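Local coordinates for protein aminopeptidase C (Lactobacillus rhamnosus, PDB 4K7C) that probably acts as a papain-like cysteine aminopeptidase of the bleomycin hydrolase type, removing residues from the amino termini of peptides, at residues A[264-268]-A[351-356]. Numbering follows the deposited sequence.
Sequences INAPT and KAERLD
The extended run 264-268 leaves strand 260-264 and bends at P267, the centre of an inverse gamma turn closed by a weak T268 N to A266 O bond (2.9 Å). It lies against the short helix 351-356, with the CA atoms of T268 and A352 5.1 Å apart. One hydrogen bond joins them: K351, all-trans along its side chain, reaches past P267 to place NZ 2.8 Å from N265 OD1. Most of the remainder is van der Waals packing. P267 CG sits 4.0 Å from K351 CG; L355 (chi1 m, chi2 t) brings CD1 to 4.0 Å from P267 CD and 4.1 Å from A266 CB. T268 (chi1 p) turns CG2 to the helix, 3.9 Å from A352 CB; the same methyl meets oxygen at D356 OD1 (3.4 Å), while T268 OG1 is hydrogen-bonded to D270 OD1. N265 ND2 fixes the loop to L296 O. K351 NZ also donates to the backbone O of D405 and V408, tying the helix to the end of strand 260-264, which lies between strands 293-295 and 408-414 in the papain-like domain's sheet.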
loop_
_atom_site.group_PDB
_atom_site.type_symbol
_atom_site.label_atom_id
_atom_site.label_comp_id
_atom_site.label_asym_id
_atom_site.label_seq_id
_atom_site.Cartn_x
_atom_site.Cartn_y
_atom_site.Cartn_z
ATOM N N ILE A 264 -29.824 -34.925 2.787
ATOM C CA ILE A 264 -29.323 -34.491 1.453
ATOM C C ILE A 264 -30.472 -34.349 0.505
ATOM O O ILE A 264 -31.571 -34.851 0.781
ATOM C CB ILE A 264 -28.229 -35.412 0.887
ATOM C CG1 ILE A 264 -28.707 -36.850 0.623
ATOM C CG2 ILE A 264 -27.037 -35.364 1.785
ATOM C CD1 ILE A 264 -27.727 -37.790 -0.057
ATOM N N ASN A 265 -30.225 -33.643 -0.621
ATOM C CA ASN A 265 -31.156 -33.584 -1.729
ATOM C C ASN A 265 -30.323 -33.836 -2.965
ATOM O O ASN A 265 -29.684 -32.904 -3.495
ATOM C CB ASN A 265 -31.838 -32.240 -1.830
ATOM C CG ASN A 265 -32.707 -32.144 -3.022
ATOM O OD1 ASN A 265 -32.522 -31.303 -3.897
ATOM N ND2 ASN A 265 -33.728 -33.033 -3.072
ATOM N N ALA A 266 -30.274 -35.093 -3.384
ATOM C CA ALA A 266 -29.526 -35.508 -4.515
ATOM C C ALA A 266 -30.532 -36.254 -5.458
ATOM O O ALA A 266 -30.841 -37.445 -5.245
ATOM C CB ALA A 266 -28.416 -36.354 -4.059
ATOM N N PRO A 267 -31.130 -35.530 -6.405
ATOM C CA PRO A 267 -32.296 -36.026 -7.110
ATOM C C PRO A 267 -31.933 -36.926 -8.311
ATOM O O PRO A 267 -32.429 -36.750 -9.416
ATOM C CB PRO A 267 -32.989 -34.766 -7.555
ATOM C CG PRO A 267 -31.843 -33.785 -7.784
ATOM C CD PRO A 267 -30.934 -34.065 -6.615
ATOM N N THR A 268 -31.090 -37.876 -8.073
ATOM C CA THR A 268 -30.573 -38.721 -9.134
ATOM C C THR A 268 -31.217 -40.088 -9.042
ATOM O O THR A 268 -31.801 -40.468 -8.009
ATOM C CB THR A 268 -29.047 -38.781 -9.110
ATOM O OG1 THR A 268 -28.575 -39.170 -7.828
ATOM C CG2 THR A 268 -28.446 -37.399 -9.533
ATOM N N LYS A 351 -30.334 -30.173 -11.675
ATOM C CA LYS A 351 -29.536 -30.521 -10.502
ATOM C C LYS A 351 -29.032 -31.948 -10.657
ATOM O O LYS A 351 -27.867 -32.230 -10.420
ATOM C CB LYS A 351 -30.390 -30.311 -9.256
ATOM C CG LYS A 351 -29.628 -30.458 -7.941
ATOM C CD LYS A 351 -30.476 -30.032 -6.799
ATOM C CE LYS A 351 -29.717 -29.983 -5.495
ATOM N NZ LYS A 351 -30.600 -29.348 -4.450
ATOM N N ALA A 352 -29.889 -32.859 -11.126
ATOM C CA ALA A 352 -29.442 -34.231 -11.360
ATOM C C ALA A 352 -28.349 -34.323 -12.400
ATOM O O ALA A 352 -27.404 -35.110 -12.310
ATOM C CB ALA A 352 -30.614 -35.091 -11.785
ATOM N N GLU A 353 -28.554 -33.616 -13.520
ATOM C CA GLU A 353 -27.503 -33.630 -14.579
ATOM C C GLU A 353 -26.193 -33.036 -14.036
ATOM O O GLU A 353 -25.123 -33.564 -14.349
ATOM C CB GLU A 353 -27.943 -32.828 -15.768
ATOM C CG GLU A 353 -29.053 -33.502 -16.545
ATOM C CD GLU A 353 -29.704 -32.608 -17.562
ATOM O OE1 GLU A 353 -29.594 -31.355 -17.523
ATOM O OE2 GLU A 353 -30.406 -33.155 -18.431
ATOM N N ARG A 354 -26.240 -31.923 -13.264
ATOM C CA ARG A 354 -24.977 -31.387 -12.753
ATOM C C ARG A 354 -24.218 -32.347 -11.841
ATOM O O ARG A 354 -23.034 -32.477 -11.930
ATOM C CB ARG A 354 -25.188 -30.087 -12.013
ATOM C CG ARG A 354 -25.707 -28.951 -12.839
ATOM C CD ARG A 354 -25.517 -27.637 -12.079
ATOM N NE ARG A 354 -26.356 -26.561 -12.560
ATOM C CZ ARG A 354 -27.623 -26.367 -12.225
ATOM N NH1 ARG A 354 -28.241 -27.063 -11.228
ATOM N NH2 ARG A 354 -28.213 -25.331 -12.765
ATOM N N LEU A 355 -24.945 -33.139 -11.037
ATOM C CA LEU A 355 -24.290 -34.177 -10.226
ATOM C C LEU A 355 -23.717 -35.249 -11.070
ATOM O O LEU A 355 -22.586 -35.647 -10.848
ATOM C CB LEU A 355 -25.305 -34.810 -9.187
ATOM C CG LEU A 355 -25.752 -33.784 -8.079
ATOM C CD1 LEU A 355 -26.938 -34.185 -7.239
ATOM C CD2 LEU A 355 -24.585 -33.532 -7.132
ATOM N N ASP A 356 -24.575 -35.845 -11.925
ATOM C CA ASP A 356 -24.214 -36.983 -12.721
ATOM C C ASP A 356 -23.054 -36.645 -13.639
ATOM O O ASP A 356 -22.263 -37.527 -14.000
ATOM C CB ASP A 356 -25.407 -37.526 -13.549
ATOM C CG ASP A 356 -26.411 -38.326 -12.731
ATOM O OD1 ASP A 356 -26.107 -38.758 -11.613
ATOM O OD2 ASP A 356 -27.510 -38.436 -13.211
#